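Local coordinates for m3DLH protein (Halieaceae bacterium, PDB 7JKA), which probably hydrolyses ester or lactone substrates, as a dienelactone hydrolase family member of the alpha/beta-hydrolase clan, at residues Val45-Glu50 and Ala127-Cys132; Gly99-Trp104 and Gly157-Leu162; Gly149-Phe154 and Gly171-Cys176; Gly167-Arg172 and Asp199-Gln204; Ala179-Val184 and Ala211-Thr216. One frame throughout, in Å; residues are numbered along the deposited sequence. Where two conformers were deposited one is given.

Interaction 1. Residues Val45-Glu50 and Ala127-Cys132; sequences VVVFPE and AAIGFC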
# COMPACT_ATOMS: atom_id res chain seq x y z
N VAL A 45 8.41 1.04 -6.08
CA VAL A 45 7.09 1.06 -5.44
C VAL A 45 7.08 -0.01 -4.36
O VAL A 45 7.35 -1.19 -4.65
CB VAL A 45 5.95 0.82 -6.46
CG1 VAL A 45 4.57 0.93 -5.75
CG2 VAL A 45 6.04 1.78 -7.64
N VAL A 46 6.80 0.39 -3.12
CA VAL A 46 6.49 -0.58 -2.08
C VAL A 46 5.03 -0.97 -2.22
O VAL A 46 4.16 -0.11 -2.42
CB VAL A 46 6.76 -0.04 -0.67
CG1 VAL A 46 6.44 -1.15 0.37
CG2 VAL A 46 8.17 0.43 -0.54
N VAL A 47 4.76 -2.26 -2.12
CA VAL A 47 3.40 -2.78 -2.20
C VAL A 47 3.06 -3.41 -0.85
O VAL A 47 3.60 -4.47 -0.49
CB VAL A 47 3.25 -3.80 -3.32
CG1 VAL A 47 1.82 -4.32 -3.42
CG2 VAL A 47 3.72 -3.22 -4.70
N PHE A 48 2.14 -2.79 -0.10
CA PHE A 48 1.71 -3.38 1.15
C PHE A 48 0.46 -4.20 0.93
O PHE A 48 -0.52 -3.71 0.32
CB PHE A 48 1.46 -2.30 2.20
CG PHE A 48 2.71 -1.60 2.65
CD1 PHE A 48 3.64 -2.26 3.45
CD2 PHE A 48 2.98 -0.30 2.23
CE1 PHE A 48 4.81 -1.61 3.85
CE2 PHE A 48 4.15 0.35 2.61
CZ PHE A 48 5.06 -0.30 3.41
N PRO A 49 0.45 -5.45 1.37
CA PRO A 49 -0.67 -6.35 1.09
C PRO A 49 -1.84 -6.09 2.04
O PRO A 49 -1.76 -5.32 2.99
CB PRO A 49 -0.05 -7.73 1.38
CG PRO A 49 0.86 -7.43 2.58
CD PRO A 49 1.49 -6.09 2.20
N GLU A 50 -2.95 -6.79 1.78
CA GLU A 50 -4.01 -6.90 2.77
C GLU A 50 -3.47 -7.48 4.08
O GLU A 50 -2.35 -8.01 4.10
CB GLU A 50 -5.16 -7.75 2.23
CG GLU A 50 -5.93 -7.07 1.10
CD GLU A 50 -7.26 -7.76 0.86
OE1 GLU A 50 -7.29 -8.99 0.72
OE2 GLU A 50 -8.30 -7.07 0.81
N ALA A 127 7.30 5.35 -4.61
CA ALA A 127 5.89 5.37 -4.22
C ALA A 127 5.60 4.23 -3.28
O ALA A 127 6.35 3.25 -3.18
CB ALA A 127 4.97 5.28 -5.45
N ALA A 128 4.45 4.34 -2.60
CA ALA A 128 3.92 3.23 -1.84
C ALA A 128 2.46 3.05 -2.19
O ALA A 128 1.72 4.03 -2.26
CB ALA A 128 4.05 3.45 -0.32
N ILE A 129 2.04 1.81 -2.37
CA ILE A 129 0.64 1.49 -2.52
C ILE A 129 0.28 0.42 -1.50
O ILE A 129 1.14 -0.27 -0.94
CB ILE A 129 0.27 1.01 -3.93
CG1 ILE A 129 0.80 -0.40 -4.25
CG2 ILE A 129 0.73 2.03 -4.97
CD1 ILE A 129 0.23 -0.95 -5.60
N GLY A 130 -1.01 0.29 -1.25
CA GLY A 130 -1.46 -0.73 -0.32
C GLY A 130 -2.92 -1.03 -0.50
O GLY A 130 -3.71 -0.18 -0.95
N PHE A 131 -3.29 -2.25 -0.13
CA PHE A 131 -4.62 -2.80 -0.29
C PHE A 131 -5.16 -3.06 1.11
O PHE A 131 -4.49 -3.70 1.91
CB PHE A 131 -4.56 -4.08 -1.13
CG PHE A 131 -3.98 -3.84 -2.48
CD1 PHE A 131 -2.61 -3.82 -2.68
CD2 PHE A 131 -4.83 -3.53 -3.53
CE1 PHE A 131 -2.09 -3.53 -3.94
CE2 PHE A 131 -4.33 -3.24 -4.80
CZ PHE A 131 -2.95 -3.23 -4.99
N CYS A 132 -6.36 -2.55 1.40
CA CYS A 132 -6.99 -2.72 2.73
C CYS A 132 -6.02 -2.24 3.80
O CYS A 132 -5.52 -1.11 3.71
CB CYS A 132 -7.43 -4.13 2.94
SG CYS A 132 -8.54 -4.54 1.79

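Interaction 2. Residues Gly99-Trp104 and Gly157-Leu162; sequences GDRAAW and GLLPEL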
# COMPACT_ATOMS: atom_id res chain seq x y z
N GLY A 99 -2.29 0.19 18.01
CA GLY A 99 -1.89 0.67 19.31
C GLY A 99 -0.39 0.81 19.49
O GLY A 99 0.06 1.18 20.58
N ASP A 100 0.39 0.51 18.45
CA ASP A 100 1.84 0.61 18.49
C ASP A 100 2.25 1.19 17.13
O ASP A 100 2.82 0.53 16.26
CB ASP A 100 2.50 -0.75 18.77
CG ASP A 100 3.98 -0.64 19.03
OD1 ASP A 100 4.57 0.43 18.79
OD2 ASP A 100 4.56 -1.65 19.49
N ARG A 101 1.92 2.47 16.94
CA ARG A 101 2.17 3.11 15.66
C ARG A 101 3.67 3.13 15.33
O ARG A 101 4.04 3.04 14.16
CB ARG A 101 1.61 4.53 15.66
CG ARG A 101 0.14 4.66 16.08
CD ARG A 101 -0.83 4.17 15.02
NE ARG A 101 -1.09 5.15 13.97
CZ ARG A 101 -2.02 6.11 14.04
NH1 ARG A 101 -2.19 6.93 13.03
NH2 ARG A 101 -2.77 6.25 15.13
N ALA A 102 4.53 3.22 16.35
CA ALA A 102 5.97 3.19 16.11
C ALA A 102 6.40 1.87 15.50
O ALA A 102 7.19 1.85 14.55
CB ALA A 102 6.73 3.45 17.41
N ALA A 103 5.89 0.75 16.02
CA ALA A 103 6.26 -0.55 15.47
C ALA A 103 5.68 -0.73 14.07
O ALA A 103 6.32 -1.30 13.18
CB ALA A 103 5.79 -1.67 16.39
N TRP A 104 4.46 -0.25 13.88
CA TRP A 104 3.82 -0.31 12.58
C TRP A 104 4.61 0.48 11.56
O TRP A 104 4.89 -0.01 10.46
CB TRP A 104 2.40 0.23 12.74
CG TRP A 104 1.45 0.07 11.60
CD1 TRP A 104 1.62 -0.64 10.47
CD2 TRP A 104 0.16 0.68 11.53
NE1 TRP A 104 0.50 -0.51 9.66
CE2 TRP A 104 -0.42 0.28 10.32
CE3 TRP A 104 -0.56 1.50 12.40
CZ2 TRP A 104 -1.69 0.72 9.92
CZ3 TRP A 104 -1.83 1.92 12.02
CH2 TRP A 104 -2.38 1.52 10.80
N GLY A 157 -8.90 0.87 5.09
CA GLY A 157 -9.34 1.50 6.31
C GLY A 157 -8.52 2.74 6.60
O GLY A 157 -7.36 2.85 6.20
N LEU A 158 -9.14 3.69 7.27
CA LEU A 158 -8.52 4.97 7.57
C LEU A 158 -8.58 5.21 9.06
O LEU A 158 -9.54 4.83 9.74
CB LEU A 158 -9.22 6.10 6.82
CG LEU A 158 -9.20 5.90 5.30
CD1 LEU A 158 -10.21 6.85 4.65
CD2 LEU A 158 -7.81 6.11 4.73
N LEU A 159 -7.56 5.87 9.59
CA LEU A 159 -7.63 6.22 11.00
C LEU A 159 -6.92 7.55 11.21
O LEU A 159 -6.13 7.98 10.36
CB LEU A 159 -7.02 5.13 11.89
CG LEU A 159 -5.52 5.10 12.10
CD1 LEU A 159 -5.21 4.15 13.26
CD2 LEU A 159 -4.83 4.62 10.84
N PRO A 160 -7.18 8.22 12.32
CA PRO A 160 -6.59 9.55 12.52
C PRO A 160 -5.08 9.52 12.64
O PRO A 160 -4.48 8.54 13.09
CB PRO A 160 -7.24 10.02 13.82
CG PRO A 160 -8.49 9.22 13.93
CD PRO A 160 -8.13 7.88 13.39
N GLU A 161 -4.48 10.64 12.25
CA GLU A 161 -3.05 10.85 12.43
C GLU A 161 -2.68 10.87 13.92
O GLU A 161 -3.53 10.96 14.80
CB GLU A 161 -2.62 12.19 11.83
CG GLU A 161 -3.16 13.39 12.64
CD GLU A 161 -2.73 14.75 12.09
OE1 GLU A 161 -2.04 14.80 11.05
OE2 GLU A 161 -3.08 15.78 12.72
N LEU A 162 -1.37 10.78 14.16
CA LEU A 162 -0.80 11.19 15.44
C LEU A 162 -0.54 12.70 15.38
O LEU A 162 -0.32 13.25 14.29
CB LEU A 162 0.50 10.45 15.71
CG LEU A 162 0.46 8.93 15.85
CD1 LEU A 162 1.88 8.43 16.04
CD2 LEU A 162 -0.39 8.51 17.04

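Interaction 3. Residues Gly149-Phe154 and Gly171-Cys176; sequences GAIVTF and GRVLVC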
# COMPACT_ATOMS: atom_id res chain seq x y z
N GLY A 149 7.23 10.04 -3.23
CA GLY A 149 6.59 10.98 -4.13
C GLY A 149 5.10 10.76 -4.29
O GLY A 149 4.39 11.71 -4.66
N ALA A 150 4.61 9.55 -4.02
CA ALA A 150 3.20 9.25 -4.28
C ALA A 150 2.78 8.11 -3.38
O ALA A 150 3.58 7.21 -3.08
CB ALA A 150 2.95 8.85 -5.74
N ILE A 151 1.53 8.17 -2.92
CA ILE A 151 0.94 7.13 -2.11
C ILE A 151 -0.45 6.88 -2.66
O ILE A 151 -1.21 7.84 -2.86
CB ILE A 151 0.83 7.54 -0.62
CG1 ILE A 151 2.19 7.92 -0.05
CG2 ILE A 151 0.22 6.43 0.18
CD1 ILE A 151 2.42 9.41 -0.09
N VAL A 152 -0.79 5.62 -2.92
CA VAL A 152 -2.11 5.26 -3.44
C VAL A 152 -2.67 4.14 -2.61
O VAL A 152 -1.98 3.13 -2.39
CB VAL A 152 -2.06 4.84 -4.92
CG1 VAL A 152 -3.51 4.62 -5.43
CG2 VAL A 152 -1.36 5.91 -5.76
N THR A 153 -3.89 4.30 -2.12
CA THR A 153 -4.54 3.25 -1.34
C THR A 153 -5.74 2.69 -2.09
O THR A 153 -6.42 3.39 -2.84
CB THR A 153 -4.99 3.75 0.04
OG1 THR A 153 -6.09 4.69 -0.09
CG2 THR A 153 -3.86 4.46 0.72
N PHE A 154 -5.98 1.40 -1.89
CA PHE A 154 -7.12 0.72 -2.51
C PHE A 154 -7.95 0.09 -1.41
O PHE A 154 -7.43 -0.75 -0.64
CB PHE A 154 -6.66 -0.35 -3.50
CG PHE A 154 -5.82 0.17 -4.64
CD1 PHE A 154 -4.43 0.22 -4.54
CD2 PHE A 154 -6.41 0.56 -5.83
CE1 PHE A 154 -3.65 0.68 -5.57
CE2 PHE A 154 -5.65 1.04 -6.89
CZ PHE A 154 -4.24 1.09 -6.76
N GLY A 171 4.45 13.33 -0.19
CA GLY A 171 4.07 12.90 -1.51
C GLY A 171 2.64 13.29 -1.88
O GLY A 171 1.89 13.85 -1.08
N ARG A 172 2.30 12.97 -3.12
CA ARG A 172 0.93 13.15 -3.58
C ARG A 172 0.11 11.93 -3.19
O ARG A 172 0.57 10.80 -3.33
CB ARG A 172 0.91 13.34 -5.10
CG ARG A 172 1.91 14.43 -5.50
CD ARG A 172 2.01 14.68 -6.98
NE ARG A 172 3.24 15.42 -7.23
CZ ARG A 172 3.54 16.03 -8.36
NH1 ARG A 172 2.69 16.01 -9.38
NH2 ARG A 172 4.69 16.68 -8.47
N VAL A 173 -1.09 12.17 -2.66
CA VAL A 173 -1.90 11.12 -2.04
C VAL A 173 -3.12 10.89 -2.91
O VAL A 173 -3.77 11.86 -3.33
CB VAL A 173 -2.34 11.49 -0.61
CG1 VAL A 173 -3.30 10.44 -0.09
CG2 VAL A 173 -1.14 11.61 0.30
N LEU A 174 -3.42 9.63 -3.22
CA LEU A 174 -4.65 9.24 -3.90
C LEU A 174 -5.30 8.09 -3.14
O LEU A 174 -4.69 7.03 -2.99
CB LEU A 174 -4.38 8.82 -5.35
CG LEU A 174 -5.56 8.16 -6.07
CD1 LEU A 174 -6.72 9.14 -6.27
CD2 LEU A 174 -5.09 7.66 -7.39
N VAL A 175 -6.52 8.32 -2.65
CA VAL A 175 -7.30 7.29 -1.95
C VAL A 175 -8.36 6.78 -2.92
O VAL A 175 -9.21 7.55 -3.37
CB VAL A 175 -7.97 7.84 -0.69
CG1 VAL A 175 -8.94 6.82 -0.11
CG2 VAL A 175 -6.90 8.20 0.35
N CYS A 176 -8.31 5.48 -3.25
CA CYS A 176 -9.34 4.83 -4.07
C CYS A 176 -10.25 4.03 -3.15
O CYS A 176 -9.87 2.98 -2.62
CB CYS A 176 -8.72 3.92 -5.13
SG CYS A 176 -7.55 4.78 -6.23
O HOH W 1 5.49 14.10 -5.37
O HOH W 2 -8.61 3.40 -0.07

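Interaction 4. Residues Gly167-Arg172 and Asp199-Gln204; sequences GRIRGR and DRVDWQ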
# COMPACT_ATOMS: atom_id res chain seq x y z
N GLY A 167 1.85 18.03 8.66
CA GLY A 167 2.80 18.51 7.68
C GLY A 167 3.88 17.54 7.25
O GLY A 167 4.75 17.93 6.46
N ARG A 168 3.85 16.29 7.71
CA ARG A 168 4.94 15.39 7.38
C ARG A 168 4.70 14.56 6.12
O ARG A 168 5.61 13.86 5.68
CB ARG A 168 5.24 14.45 8.57
CG ARG A 168 5.87 15.16 9.77
CD ARG A 168 7.32 15.57 9.51
NE ARG A 168 7.96 16.19 10.67
CZ ARG A 168 9.06 16.94 10.62
NH1 ARG A 168 9.67 17.17 9.46
NH2 ARG A 168 9.55 17.46 11.73
N ILE A 169 3.51 14.61 5.52
CA ILE A 169 3.29 13.90 4.27
C ILE A 169 3.96 14.68 3.15
O ILE A 169 3.69 15.87 2.95
CB ILE A 169 1.80 13.68 3.98
CG1 ILE A 169 1.23 12.69 5.00
CG2 ILE A 169 1.64 13.14 2.58
CD1 ILE A 169 -0.28 12.58 4.95
N ARG A 170 4.86 14.02 2.44
CA ARG A 170 5.66 14.70 1.44
C ARG A 170 5.25 14.37 0.02
O ARG A 170 5.65 15.10 -0.90
CB ARG A 170 7.13 14.37 1.65
CG ARG A 170 7.54 14.78 3.05
CD ARG A 170 8.80 14.12 3.46
NE ARG A 170 9.84 14.40 2.49
CZ ARG A 170 11.09 13.97 2.64
NH1 ARG A 170 12.00 14.25 1.72
NH2 ARG A 170 11.41 13.27 3.72
N GLY A 171 4.45 13.33 -0.19
CA GLY A 171 4.07 12.90 -1.51
C GLY A 171 2.64 13.29 -1.88
O GLY A 171 1.89 13.85 -1.08
N ARG A 172 2.30 12.97 -3.12
CA ARG A 172 0.93 13.15 -3.58
C ARG A 172 0.11 11.93 -3.19
O ARG A 172 0.57 10.80 -3.33
CB ARG A 172 0.91 13.34 -5.10
CG ARG A 172 1.91 14.43 -5.50
CD ARG A 172 2.01 14.68 -6.98
NE ARG A 172 3.24 15.42 -7.23
CZ ARG A 172 3.54 16.03 -8.36
NH1 ARG A 172 2.69 16.01 -9.38
NH2 ARG A 172 4.69 16.68 -8.47
N ASP A 199 -3.06 20.77 6.06
CA ASP A 199 -1.64 20.80 5.73
C ASP A 199 -1.39 21.05 4.25
O ASP A 199 -0.24 21.02 3.82
CB ASP A 199 -0.98 19.49 6.16
CG ASP A 199 -1.06 19.27 7.66
OD1 ASP A 199 -1.22 20.26 8.40
OD2 ASP A 199 -0.99 18.09 8.07
N ARG A 200 -2.45 21.29 3.47
CA ARG A 200 -2.31 21.54 2.04
C ARG A 200 -1.54 20.41 1.36
O ARG A 200 -0.70 20.64 0.48
CB ARG A 200 -1.65 22.90 1.80
CG ARG A 200 -2.41 24.02 2.46
CD ARG A 200 -1.60 25.30 2.52
NE ARG A 200 -2.45 26.47 2.73
CZ ARG A 200 -2.82 26.92 3.92
NH1 ARG A 200 -2.42 26.30 5.03
NH2 ARG A 200 -3.59 28.00 4.02
N VAL A 201 -1.83 19.17 1.76
CA VAL A 201 -1.32 18.02 1.04
C VAL A 201 -1.92 18.05 -0.36
O VAL A 201 -3.06 18.48 -0.56
CB VAL A 201 -1.71 16.71 1.76
CG1 VAL A 201 -1.28 15.47 0.99
CG2 VAL A 201 -1.10 16.68 3.17
N ASP A 202 -1.15 17.59 -1.35
CA ASP A 202 -1.69 17.32 -2.68
C ASP A 202 -2.39 15.97 -2.60
O ASP A 202 -1.76 14.93 -2.78
CB ASP A 202 -0.59 17.28 -3.73
CG ASP A 202 -1.12 17.03 -5.12
OD1 ASP A 202 -2.33 16.73 -5.28
OD2 ASP A 202 -0.32 17.15 -6.05
N TRP A 203 -3.69 16.00 -2.31
CA TRP A 203 -4.47 14.81 -2.05
C TRP A 203 -5.67 14.74 -3.00
O TRP A 203 -6.18 15.77 -3.48
CB TRP A 203 -4.96 14.75 -0.58
CG TRP A 203 -5.96 15.82 -0.18
CD1 TRP A 203 -5.69 17.09 0.22
CD2 TRP A 203 -7.39 15.67 -0.11
NE1 TRP A 203 -6.87 17.76 0.52
CE2 TRP A 203 -7.91 16.89 0.35
CE3 TRP A 203 -8.27 14.60 -0.37
CZ2 TRP A 203 -9.30 17.11 0.51
CZ3 TRP A 203 -9.65 14.82 -0.20
CH2 TRP A 203 -10.14 16.05 0.26
N GLN A 204 -6.06 13.50 -3.28
CA GLN A 204 -7.24 13.19 -4.08
C GLN A 204 -7.93 12.02 -3.42
O GLN A 204 -7.27 11.12 -2.88
CB GLN A 204 -6.89 12.80 -5.52
CG GLN A 204 -6.13 13.83 -6.31
CD GLN A 204 -5.69 13.27 -7.65
OE1 GLN A 204 -6.52 12.99 -8.52
NE2 GLN A 204 -4.39 13.04 -7.79
O HOH W 3 1.55 16.56 -0.95

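Interaction 5. Residues Ala179-Val184 and Ala211-Thr216; sequences AEDPLV and AAHSFT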
# COMPACT_ATOMS: atom_id res chain seq x y z
N ALA A 179 -17.40 3.05 -2.42
CA ALA A 179 -18.43 3.80 -1.72
C ALA A 179 -19.36 2.90 -0.92
O ALA A 179 -20.01 3.37 0.02
CB ALA A 179 -19.22 4.64 -2.73
N GLU A 180 -19.44 1.61 -1.27
CA GLU A 180 -20.26 0.65 -0.54
C GLU A 180 -19.48 -0.13 0.51
O GLU A 180 -20.02 -1.08 1.09
CB GLU A 180 -20.91 -0.33 -1.51
CG GLU A 180 -21.87 0.33 -2.48
CD GLU A 180 -22.95 1.13 -1.77
OE1 GLU A 180 -23.50 0.66 -0.74
OE2 GLU A 180 -23.25 2.25 -2.24
N ASP A 181 -18.24 0.25 0.77
CA ASP A 181 -17.37 -0.46 1.70
C ASP A 181 -17.85 -0.24 3.13
O ASP A 181 -17.74 0.88 3.63
CB ASP A 181 -15.95 0.07 1.55
CG ASP A 181 -14.93 -0.77 2.31
OD1 ASP A 181 -15.30 -1.47 3.28
OD2 ASP A 181 -13.74 -0.70 1.91
N PRO A 182 -18.35 -1.27 3.82
CA PRO A 182 -18.85 -1.06 5.18
C PRO A 182 -17.76 -0.92 6.23
O PRO A 182 -18.06 -0.63 7.40
CB PRO A 182 -19.66 -2.33 5.44
CG PRO A 182 -18.90 -3.39 4.66
CD PRO A 182 -18.43 -2.68 3.40
N LEU A 183 -16.51 -1.18 5.86
CA LEU A 183 -15.41 -1.27 6.81
C LEU A 183 -14.64 0.04 6.96
O LEU A 183 -13.68 0.09 7.73
CB LEU A 183 -14.45 -2.39 6.40
CG LEU A 183 -15.05 -3.80 6.45
CD1 LEU A 183 -14.03 -4.84 6.01
CD2 LEU A 183 -15.58 -4.13 7.84
N VAL A 184 -15.03 1.08 6.24
CA VAL A 184 -14.38 2.38 6.36
C VAL A 184 -15.33 3.33 7.08
O VAL A 184 -16.47 3.54 6.64
CB VAL A 184 -13.93 2.93 5.00
CG1 VAL A 184 -13.16 4.23 5.20
CG2 VAL A 184 -13.08 1.90 4.31
N ALA A 211 -18.40 -0.13 -5.82
CA ALA A 211 -17.46 -1.02 -5.16
C ALA A 211 -17.60 -1.02 -3.65
O ALA A 211 -17.93 -0.00 -3.03
CB ALA A 211 -16.04 -0.63 -5.53
N ALA A 212 -17.27 -2.17 -3.05
CA ALA A 212 -17.24 -2.30 -1.60
C ALA A 212 -15.82 -2.57 -1.14
O ALA A 212 -14.88 -2.11 -1.79
CB ALA A 212 -18.19 -3.40 -1.13
N HIS A 213 -15.63 -3.33 -0.07
CA HIS A 213 -14.28 -3.67 0.35
C HIS A 213 -13.69 -4.74 -0.57
O HIS A 213 -14.41 -5.52 -1.20
CB HIS A 213 -14.27 -4.16 1.80
CG HIS A 213 -12.97 -3.93 2.50
ND1 HIS A 213 -12.52 -2.67 2.85
CD2 HIS A 213 -12.02 -4.80 2.92
CE1 HIS A 213 -11.36 -2.78 3.46
NE2 HIS A 213 -11.03 -4.06 3.51
N SER A 214 -12.36 -4.75 -0.64
CA SER A 214 -11.59 -5.77 -1.35
C SER A 214 -11.93 -5.82 -2.84
O SER A 214 -11.87 -6.88 -3.47
CB SER A 214 -11.79 -7.15 -0.71
OG SER A 214 -11.32 -7.09 0.62
N PHE A 215 -12.26 -4.66 -3.42
CA PHE A 215 -12.74 -4.67 -4.80
C PHE A 215 -11.65 -5.04 -5.80
O PHE A 215 -11.98 -5.35 -6.95
CB PHE A 215 -13.37 -3.32 -5.16
CG PHE A 215 -12.45 -2.14 -5.05
CD1 PHE A 215 -11.44 -1.92 -5.99
CD2 PHE A 215 -12.67 -1.19 -4.07
CE1 PHE A 215 -10.64 -0.76 -5.89
CE2 PHE A 215 -11.88 -0.06 -3.95
CZ PHE A 215 -10.85 0.17 -4.86
N THR A 216 -10.37 -5.06 -5.41
CA THR A 216 -9.31 -5.46 -6.33
C THR A 216 -9.04 -6.96 -6.33
O THR A 216 -8.22 -7.42 -7.13
CB THR A 216 -8.00 -4.75 -6.00
OG1 THR A 216 -7.57 -5.16 -4.69
CG2 THR A 216 -8.14 -3.24 -6.05

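Interaction 1. Residues Val45-Glu50 and Ala127-Cys132
V47 and I129 stand side by side on one face of the sheet, with V47 CG2 4.1 Å from I129 CG1. The isoleucine holds CG1 between its backbone N and carbonyl carbon (chi1 72°), the crowded position, and its other branch, CG2, meets V45 CG1 at 4.1 Å. Further along, V47 CG1 comes to the edge of the F131 ring, 4.0 Å from CE1. On the other face the F48 ring turns an edge to A128, CE2 lying 4.3 Å from CB, while G130 beside F48 has no side chain; a CB there would press on F48 CB. Four backbone hydrogen bonds pair the strands in parallel at the heart of the alpha/beta-hydrolase sheet, and the turn at C132, right before a helix, is consistent with the nucleophile elbow of the family. E50 sets CG anti to the carbonyl carbon (chi1 -69°), 3.8 Å from C132 CB, and the chain extended beyond it carries the carboxylate past the cysteine. OE2 is hydrogen-bonded to S214 OG; its still closer approach to SG in one of two cysteine conformers is doubtful. An alanine at E50 would probably leave S214 OG without this partner and open a gap beside C132.

Interaction 2. Residues Gly99-Trp104 and Gly157-Leu162
L159 and L162 hold the guanidinium of R101 between them, in the conformer described here. L159 CD1 lies over one face, 3.7 Å from NH2, and L162 CD2 lies over the opposite one, 3.8 Å from the same nitrogen. At the edge of the group, close to its plane, NH1 donates a nearly straight hydrogen bond of 2.8 Å (163°) to P160 O. The arginine chain slides past L162 in the opposite direction, with R101 CB 3.9 Å from L162 CD1, and its bends at chi2 and chi3 turn the guanidinium in between the two leucines; it reaches L159 tip to tip. The second methyl of L159, CD2, is used differently: it comes 4.0 Å from W104 CH2. Behind this first shell, W104 is fixed by a hydrogen bond from NE1 to T137 OG1, and L159 O by R143. R101 itself starts helix 101-116, whose N-cap is D100; OD1 of that residue accepts from A103 N at 3.1 Å. NE of R101 forms a salt bridge with E140 of helix 133-143. With NH1 of R143 close to NH1 of R101, the negative charge of E140 would probably offset part of the repulsion between the two arginines.

Interaction 3. Residues Gly149-Phe154 and Gly171-Cys176
V152 and L174 set their branches alike: CG1 of the valine and CG of the leucine are both anti to the backbone N (chi1 -174° and 170°), so the two side chains lie side by side, pointing the same way, with V152 CG1 3.9 Å from L174 CD2. They belong to neighbouring parallel strands of the alpha/beta-hydrolase sheet, joined here by a link in which the residues between the two segments form no helix. Five backbone hydrogen bonds run between the strands, from R172 N to G149 O at one end to C176 N to T153 O at the other. On the same face as V152, C176 brings SG 4.1 Å from V152 CG1, and the sulfur also makes an oblique sulfur-aromatic contact with the F154 ring, 4.9 Å from its centroid. The other face carries I151, whose CD1 meets V173 CG2 at 4.2 Å. G171 beside it has no CB, and one would clash with G149 C. R172 extends away from the sheet; a water links its NE to G149 O, and NH1 makes a salt bridge with E248. T153 places OG1 between its backbone N and carbonyl carbon (chi1 69°), lodging it 3.6 Å from V175 CG1 and equally far from V175 CG2. The same OG1 shares a water with the backbone: it lies 2.8 Å from that water, which donates to C176 O.

Interaction 4. Residues Gly167-Arg172 and Asp199-Gln204
I169 and V201 cross at about a right angle and touch through single methyls, I169 CG2 lying 4.1 Å from V201 CG1. Each of these methyls is anti to its own backbone N (chi1 176° for the valine), an arrangement that brings the two together. R172 and D202 are set differently. Their side chains cross obliquely, with the carboxylate beside the aliphatic part of the arginine: D202 OD2 is 3.5 Å from R172 CD. Although R172 NE is only 4.1 Å from D202 OD2, the oxygen lies far off the plane of the guanidinium and the N-H groups are directed elsewhere, so the pair is a meeting of opposite charges rather than a salt bridge; NH1 pairs with E248 instead. At the other end D199 receives G167 N on OD2 at 2.9 Å. The donor arrives from above the carboxylate, 81° out of its plane. G167 takes a positive phi (73°), a backbone shape that glycine adopts easily. An alanine in place of D199 would probably leave G167 N without this acceptor and allow the turn around it to shift. Between these side-chain contacts a water donates to G171 O at 2.7 Å and accepts from D202 N. R200, with positive phi, closes helix 186-198 in a Schellman motif, and W196 of that helix lies against both I169 and V201. Beyond the water, the chain enters strand 203-208, hydrogen-bonded through D202 and Q204 to V173, while R172 rests on L245 and V249 of helix 232-250.

Interaction 5. Residues Ala179-Val184 and Ala211-Thr216
D181 and H213 form the tight heart of this contact. H213 ND1 donates to OD2 of D181 across a short 2.5 Å, reaching the oxygen on its syn side while OD2 stays near the plane of the ring; the carboxylate and ring planes are nonetheless turned 66° apart. H213 holds its CG anti to the backbone N (chi1 -153°), which brings the ring beside the aspartate, and H155 meets that ring edge-to-face. The other carboxylate oxygen, OD1, is occupied as well: it accepts from L183 N at 2.9 Å, an Asx turn within the type I turn from D181 to V184. One oxygen is held by the histidine and the other by the backbone, which probably restrains rotation of the carboxylate. L183, although itself exposed, places CD1 over a face of the imidazole, 3.8 Å from its centroid, in a CH-pi contact. Together with C132, which H213 touches, the pair is consistent with the Cys-His-Asp catalytic triad of dienelactone hydrolases.

Toward solvent the contact becomes looser. E180 N still donates to A211 O at 2.8 Å, but the glutamate chain bends at chi2 and its carboxylate leads away, and what remains of the side-chain contact is E180 CB 4.1 Å from A212 CB. P182, exposed, approaches only the backbone N of H213, 4.5 Å from its CD. The loop 179-184 connects strand 172-178 to helix 186-198, and the loop 211-216 runs from strand 203-208 toward helix 232-250, where A211 and F215 lie against T234.

From the N terminus, interaction 1 opens at 45-50 and closes at 127-132, joining two central strands. Interaction 2 begins inside that span and ends beyond it, at 157-162, so the two cross; it ties the start of helix 101-116 to a loop. Interaction 3 crosses interaction 2 in turn, starting at 149-154 and closing a short link at 171-176. Interaction 4 begins where interaction 3 ends, sharing G171 and R172, and carries the sheet edgeward to strand 203-208. Interaction 5 crosses interaction 4 and joins two loops. Interactions 1 and 3 meet through G130 O and F154 N, while C132 and E50 bring interaction 1 against H213 and S214 of interaction 5.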